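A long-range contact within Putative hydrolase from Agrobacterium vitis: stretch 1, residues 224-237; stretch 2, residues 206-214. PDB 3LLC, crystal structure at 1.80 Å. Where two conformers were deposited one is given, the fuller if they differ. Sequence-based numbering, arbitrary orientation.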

ATOM      1  N   HIS A 224      12.509  -6.047  -9.368  1.00 19.69           N
ATOM      2  CA  HIS A 224      11.909  -4.749  -9.014  1.00 20.48           C
ATOM      3  C   HIS A 224      12.221  -4.392  -7.546  1.00 21.88           C
ATOM      4  O   HIS A 224      12.429  -3.191  -7.221  1.00 20.96           O
ATOM      5  CB  HIS A 224      10.402  -4.780  -9.250  1.00 21.75           C
ATOM      6  CG  HIS A 224       9.768  -3.433  -9.414  1.00 22.61           C
ATOM      7  ND1 HIS A 224      10.088  -2.580 -10.456  1.00 22.60           N
ATOM      8  CD2 HIS A 224       8.809  -2.807  -8.688  1.00 25.71           C
ATOM      9  CE1 HIS A 224       9.356  -1.477 -10.349  1.00 26.36           C
ATOM     10  NE2 HIS A 224       8.575  -1.585  -9.284  1.00 24.56           N
ATOM     11  N   ALA A 225      12.277  -5.398  -6.668  1.00 19.43           N
ATOM     12  CA  ALA A 225      12.624  -5.196  -5.248  1.00 20.80           C
ATOM     13  C   ALA A 225      14.103  -4.803  -5.100  1.00 22.42           C
ATOM     14  O   ALA A 225      14.437  -3.942  -4.291  1.00 22.41           O
ATOM     15  CB  ALA A 225      12.294  -6.456  -4.378  1.00 19.49           C
ATOM     16  N   LEU A 226      14.983  -5.426  -5.894  1.00 20.64           N
ATOM     17  CA  LEU A 226      16.408  -5.062  -5.941  1.00 21.13           C
ATOM     18  C   LEU A 226      16.572  -3.623  -6.448  1.00 23.91           C
ATOM     19  O   LEU A 226      17.400  -2.878  -5.924  1.00 20.80           O
ATOM     20  CB  LEU A 226      17.211  -6.057  -6.800  1.00 20.12           C
ATOM     21  CG  LEU A 226      17.436  -7.438  -6.140  1.00 21.07           C
ATOM     22  CD1 LEU A 226      17.943  -8.466  -7.203  1.00 20.88           C
ATOM     23  CD2 LEU A 226      18.415  -7.364  -4.944  1.00 20.44           C
ATOM     24  N   LYS A 227      15.777  -3.228  -7.451  1.00 20.79           N
ATOM     25  CA  LYS A 227      15.772  -1.828  -7.930  1.00 21.52           C
ATOM     26  C   LYS A 227      15.347  -0.846  -6.798  1.00 21.15           C
ATOM     27  O   LYS A 227      16.005   0.192  -6.572  1.00 21.80           O
ATOM     28  CB  LYS A 227      14.827  -1.663  -9.133  1.00 21.64           C
ATOM     29  CG  LYS A 227      14.837  -0.250  -9.739  1.00 28.13           C
ATOM     30  CD  LYS A 227      13.869  -0.132 -10.973  1.00 30.02           C
ATOM     31  CE  LYS A 227      13.886   1.260 -11.597  1.00 35.17           C
ATOM     32  NZ  LYS A 227      13.154   1.289 -12.892  1.00 34.23           N
ATOM     33  N   LEU A 228      14.294  -1.183  -6.067  1.00 20.73           N
ATOM     34  CA  LEU A 228      13.868  -0.341  -4.924  1.00 21.31           C
ATOM     35  C   LEU A 228      14.986  -0.181  -3.865  1.00 21.09           C
ATOM     36  O   LEU A 228      15.223   0.929  -3.370  1.00 21.46           O
ATOM     37  CB  LEU A 228      12.589  -0.891  -4.281  1.00 21.80           C
ATOM     38  CG  LEU A 228      12.085  -0.198  -3.002  1.00 23.85           C
ATOM     39  CD1 LEU A 228      11.874   1.325  -3.254  1.00 21.36           C
ATOM     40  CD2 LEU A 228      10.797  -0.888  -2.424  1.00 21.21           C
ATOM     41  N   VAL A 229      15.707  -1.264  -3.557  1.00 20.07           N
ATOM     42  CA  VAL A 229      16.803  -1.179  -2.592  1.00 19.71           C
ATOM     43  C   VAL A 229      17.891  -0.180  -3.073  1.00 21.70           C
ATOM     44  O   VAL A 229      18.436   0.572  -2.270  1.00 21.18           O
ATOM     45  CB  VAL A 229      17.420  -2.578  -2.260  1.00 19.27           C
ATOM     46  CG1 VAL A 229      18.805  -2.460  -1.478  1.00 16.53           C
ATOM     47  CG2 VAL A 229      16.385  -3.458  -1.503  1.00 19.56           C
ATOM     48  N   GLU A 230      18.164  -0.137  -4.381  1.00 21.47           N
ATOM     49  CA  GLU A 230      19.125   0.829  -4.959  1.00 22.15           C
ATOM     50  C   GLU A 230      18.669   2.291  -4.804  1.00 20.52           C
ATOM     51  O   GLU A 230      19.482   3.179  -4.932  1.00 21.16           O
ATOM     52  CB  GLU A 230      19.379   0.543  -6.454  1.00 24.97           C
ATOM     53  CG  GLU A 230      20.009  -0.846  -6.672  1.00 33.55           C
ATOM     54  CD  GLU A 230      20.077  -1.337  -8.131  1.00 50.42           C
ATOM     55  OE1 GLU A 230      19.550  -0.669  -9.055  1.00 51.74           O
ATOM     56  OE2 GLU A 230      20.663  -2.438  -8.332  1.00 61.94           O
ATOM     57  N   HIS A 231      17.387   2.523  -4.542  1.00 19.31           N
ATOM     58  CA  HIS A 231      16.829   3.877  -4.366  1.00 21.45           C
ATOM     59  C   HIS A 231      16.526   4.226  -2.879  1.00 22.30           C
ATOM     60  O   HIS A 231      15.951   5.274  -2.587  1.00 23.34           O
ATOM     61  CB  HIS A 231      15.605   4.062  -5.258  1.00 20.58           C
ATOM     62  CG  HIS A 231      15.953   4.153  -6.711  1.00 21.99           C
ATOM     63  ND1 HIS A 231      16.091   3.030  -7.510  1.00 27.30           N
ATOM     64  CD2 HIS A 231      16.318   5.210  -7.480  1.00 20.25           C
ATOM     65  CE1 HIS A 231      16.482   3.408  -8.723  1.00 23.44           C
ATOM     66  NE2 HIS A 231      16.663   4.719  -8.720  1.00 25.40           N
ATOM     67  N   LEU A 232      16.892   3.329  -1.964  1.00 22.39           N
ATOM     68  CA  LEU A 232      16.638   3.532  -0.520  1.00 21.55           C
ATOM     69  C   LEU A 232      17.933   3.869   0.204  1.00 24.73           C
ATOM     70  O   LEU A 232      19.011   3.825  -0.382  1.00 23.74           O
ATOM     71  CB  LEU A 232      15.937   2.307   0.096  1.00 20.89           C
ATOM     72  CG  LEU A 232      14.465   2.082  -0.230  1.00 24.81           C
ATOM     73  CD1 LEU A 232      14.008   0.694   0.244  1.00 22.97           C
ATOM     74  CD2 LEU A 232      13.596   3.206   0.373  1.00 27.44           C
ATOM     75  N   PRO A 233      17.829   4.325   1.463  1.00 28.48           N
ATOM     76  CA  PRO A 233      19.040   4.751   2.149  1.00 29.94           C
ATOM     77  C   PRO A 233      20.076   3.624   2.294  1.00 29.42           C
ATOM     78  O   PRO A 233      19.730   2.428   2.227  1.00 25.39           O
ATOM     79  CB  PRO A 233      18.515   5.183   3.531  1.00 31.11           C
ATOM     80  CG  PRO A 233      17.135   5.663   3.268  1.00 32.11           C
ATOM     81  CD  PRO A 233      16.613   4.664   2.237  1.00 30.25           C
ATOM     82  N   ALA A 234      21.326   4.016   2.506  1.00 24.37           N
ATOM     83  CA  ALA A 234      22.427   3.061   2.692  1.00 25.83           C
ATOM     84  C   ALA A 234      22.446   2.314   4.069  1.00 24.23           C
ATOM     85  O   ALA A 234      23.357   1.527   4.328  1.00 26.59           O
ATOM     86  CB  ALA A 234      23.788   3.789   2.438  1.00 24.93           C
ATOM     87  N   ASP A 235      21.477   2.602   4.940  1.00 25.87           N
ATOM     88  CA  ASP A 235      21.399   2.008   6.276  0.50 25.86           C
ATOM     89  C   ASP A 235      19.971   1.546   6.585  1.00 25.15           C
ATOM     90  O   ASP A 235      18.976   2.079   6.030  1.00 23.92           O
ATOM     91  CB  ASP A 235      21.827   3.028   7.335  0.50 28.25           C
ATOM     92  CG  ASP A 235      20.865   4.200   7.427  0.50 28.06           C
ATOM     93  OD1 ASP A 235      20.878   5.061   6.522  0.50 32.33           O
ATOM     94  OD2 ASP A 235      20.079   4.243   8.394  0.50 37.11           O
ATOM     95  N   ASP A 236      19.871   0.558   7.461  1.00 20.93           N
ATOM     96  CA  ASP A 236      18.601   0.105   8.017  1.00 22.28           C
ATOM     97  C   ASP A 236      17.597  -0.382   6.986  1.00 19.20           C
ATOM     98  O   ASP A 236      16.401  -0.102   7.128  1.00 20.76           O
ATOM     99  CB  ASP A 236      17.975   1.271   8.813  1.00 23.42           C
ATOM    100  CG  ASP A 236      17.686   0.920  10.259  1.00 38.96           C
ATOM    101  OD1 ASP A 236      17.556  -0.294  10.587  1.00 46.49           O
ATOM    102  OD2 ASP A 236      17.578   1.878  11.069  1.00 46.20           O
ATOM    103  N   VAL A 237      18.069  -1.080   5.948  1.00 16.70           N
ATOM    104  CA  VAL A 237      17.163  -1.679   4.922  1.00 16.05           C
ATOM    105  C   VAL A 237      17.512  -3.174   4.835  1.00 15.74           C
ATOM    106  O   VAL A 237      18.695  -3.537   4.765  1.00 13.40           O
ATOM    107  CB  VAL A 237      17.326  -0.980   3.546  1.00 20.05           C
ATOM    108  CG1 VAL A 237      16.515  -1.690   2.471  1.00 19.68           C
ATOM    109  CG2 VAL A 237      16.893   0.496   3.636  1.00 21.18           C
TER
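Stretch 2 206-214: GCPVHILQG

Stretch 2 enters as a short loop, Gly206 to Pro208, and straightens into a strand from Val209 to Gly214 that runs back along the helix of stretch 1. The N-to-C directions of helix 224-230 and strand 209-214 make an angle of 158°, close to antiparallel, and their axes approach to 9.8 Å, a spacing that leaves room for one layer of interleaved side chains. Strand alternation decides which residues fill it: Ile211 and Gln213 point their CA-to-CB bonds toward stretch 1, whereas His210 and Leu212 point away.

Ile211 is the main bump, with 80 Å² covered, more than any other residue of the two stretches. In its m, t rotamer it carries CD1 into a hollow walled by three side chains: CD1 lies 3.9 Å from Leu228 CD2, 3.8 Å from Val229 CG2 and 4.1 Å from Leu232 CD1. Its other branch reaches back along the helix, where Ile211 CG2 lies 4.2 Å from Ala225 CB. The small methyl of Ala225 marks where helix and strand backbones come closest, its CA 7.0 Å from the CA of Gln213. Here Gln213 CG rests 3.8 Å from Ala225 CB, while the amide end of Gln213 turns back to its own strand, NE2 donating to Gly214 O at 3.0 Å.

Beyond the helix, Leu232 points toward the strand and bridges two of its residues: the same CD1 that touches Ile211 also lies 4.2 Å from Val209 CG1. The chain of stretch 1 then loops out through Pro233 and Ala234 and returns at Asp236 and Val237 beside the start of the strand, now running parallel to it. Val209 N donates a hydrogen bond to Asp236 O (3.0 Å, 160°), the one direct hydrogen bond between the stretches. The same oxygen receives a CA-H...O contact from Pro208 CA at 3.3 Å, and Val237 CA makes another to Val209 O at 3.4 Å. These close backbone approaches accompany a parallel bridge between Val237 and Val209, whose CA atoms are 4.8 Å apart. Both valines place their side chains on the same face of the sheet, with Val237 CG2 4.3 Å from Val209 CB.

At the outer edge, Asp236 lies against the proline ring, its OD1 3.6 Å from Pro208 CB. A water bridges the two backbones, donating to Cys207 O at 2.9 Å and to Asp235 O at 3.0 Å. Altogether the two stretches bury 451 Å², both sides summed.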

ATOM      1  N   GLY A 206      13.916   7.866   6.724  1.00 25.71           N
ATOM      2  CA  GLY A 206      14.173   8.133   8.144  1.00 27.23           C
ATOM      3  C   GLY A 206      13.813   7.012   9.131  1.00 26.45           C
ATOM      4  O   GLY A 206      13.725   7.267  10.323  1.00 23.60           O
ATOM      5  N   CYS A 207      13.585   5.780   8.647  1.00 22.21           N
ATOM      6  CA  CYS A 207      13.218   4.674   9.529  1.00 21.21           C
ATOM      7  C   CYS A 207      13.656   3.330   8.915  1.00 20.35           C
ATOM      8  O   CYS A 207      13.914   3.276   7.707  1.00 21.70           O
ATOM      9  CB  CYS A 207      11.686   4.639   9.685  1.00 21.64           C
ATOM     10  SG  CYS A 207      10.751   4.309   8.171  1.00 24.88           S
ATOM     11  N   PRO A 208      13.653   2.260   9.716  1.00 20.62           N
ATOM     12  CA  PRO A 208      13.947   0.921   9.105  1.00 18.71           C
ATOM     13  C   PRO A 208      12.905   0.481   8.094  1.00 21.83           C
ATOM     14  O   PRO A 208      11.712   0.777   8.248  1.00 20.04           O
ATOM     15  CB  PRO A 208      14.003  -0.029  10.303  1.00 19.64           C
ATOM     16  CG  PRO A 208      14.052   0.852  11.536  1.00 27.67           C
ATOM     17  CD  PRO A 208      13.469   2.178  11.176  1.00 21.34           C
ATOM     18  N   VAL A 209      13.377  -0.232   7.058  1.00 19.31           N
ATOM     19  CA  VAL A 209      12.524  -0.765   6.001  1.00 19.18           C
ATOM     20  C   VAL A 209      12.861  -2.262   5.853  1.00 21.26           C
ATOM     21  O   VAL A 209      14.042  -2.613   5.774  1.00 19.44           O
ATOM     22  CB  VAL A 209      12.765  -0.040   4.663  1.00 21.25           C
ATOM     23  CG1 VAL A 209      11.841  -0.604   3.554  1.00 19.82           C
ATOM     24  CG2 VAL A 209      12.501   1.496   4.766  1.00 17.91           C
ATOM     25  N   HIS A 210      11.837  -3.127   5.825  1.00 18.82           N
ATOM     26  CA  HIS A 210      12.003  -4.548   5.544  1.00 19.88           C
ATOM     27  C   HIS A 210      11.071  -4.880   4.398  1.00 20.18           C
ATOM     28  O   HIS A 210       9.838  -4.740   4.540  1.00 22.48           O
ATOM     29  CB  HIS A 210      11.619  -5.384   6.754  1.00 18.53           C
ATOM     30  CG  HIS A 210      12.030  -6.833   6.666  1.00 19.54           C
ATOM     31  ND1 HIS A 210      12.152  -7.635   7.782  1.00 27.81           N
ATOM     32  CD2 HIS A 210      12.357  -7.615   5.608  1.00 24.00           C
ATOM     33  CE1 HIS A 210      12.520  -8.853   7.411  1.00 26.68           C
ATOM     34  NE2 HIS A 210      12.662  -8.865   6.097  1.00 21.78           N
ATOM     35  N   ILE A 211      11.654  -5.345   3.295  1.00 19.32           N
ATOM     36  CA  ILE A 211      10.888  -5.809   2.100  1.00 19.67           C
ATOM     37  C   ILE A 211      10.878  -7.361   2.070  1.00 20.02           C
ATOM     38  O   ILE A 211      11.916  -7.996   2.300  1.00 19.18           O
ATOM     39  CB  ILE A 211      11.527  -5.306   0.790  1.00 20.24           C
ATOM     40  CG1 ILE A 211      11.648  -3.766   0.761  1.00 21.85           C
ATOM     41  CG2 ILE A 211      10.728  -5.815  -0.485  1.00 18.54           C
ATOM     42  CD1 ILE A 211      12.822  -3.238  -0.139  1.00 21.94           C
ATOM     43  N   LEU A 212       9.691  -7.939   1.806  1.00 18.61           N
ATOM     44  CA  LEU A 212       9.494  -9.391   1.626  1.00 19.53           C
ATOM     45  C   LEU A 212       9.015  -9.564   0.168  1.00 20.60           C
ATOM     46  O   LEU A 212       8.059  -8.891  -0.260  1.00 20.54           O
ATOM     47  CB  LEU A 212       8.444  -9.928   2.588  1.00 20.17           C
ATOM     48  CG  LEU A 212       8.805  -9.961   4.091  1.00 28.42           C
ATOM     49  CD1 LEU A 212       7.568  -9.831   4.982  1.00 33.13           C
ATOM     50  CD2 LEU A 212       9.511 -11.265   4.435  1.00 28.78           C
ATOM     51  N   GLN A 213       9.695 -10.438  -0.589  1.00 19.95           N
ATOM     52  CA  GLN A 213       9.471 -10.559  -2.035  1.00 19.01           C
ATOM     53  C   GLN A 213       9.703 -12.001  -2.505  1.00 18.64           C
ATOM     54  O   GLN A 213      10.744 -12.652  -2.213  1.00 16.77           O
ATOM     55  CB  GLN A 213      10.417  -9.595  -2.777  1.00 19.38           C
ATOM     56  CG  GLN A 213      10.445  -9.731  -4.289  1.00 20.19           C
ATOM     57  CD  GLN A 213       9.198  -9.165  -4.963  1.00 23.51           C
ATOM     58  OE1 GLN A 213       8.766  -8.027  -4.690  1.00 22.79           O
ATOM     59  NE2 GLN A 213       8.630  -9.953  -5.879  1.00 18.87           N
ATOM     60  N   GLY A 214       8.732 -12.518  -3.259  1.00 17.88           N
ATOM     61  CA  GLY A 214       8.864 -13.839  -3.845  1.00 16.43           C
ATOM     62  C   GLY A 214       9.617 -13.824  -5.168  1.00 15.92           C
ATOM     63  O   GLY A 214       9.491 -12.869  -5.954  1.00 20.00           O
TER
HETATM   64  O   HOH W   1      16.201   3.250   6.003  1.00 26.18           O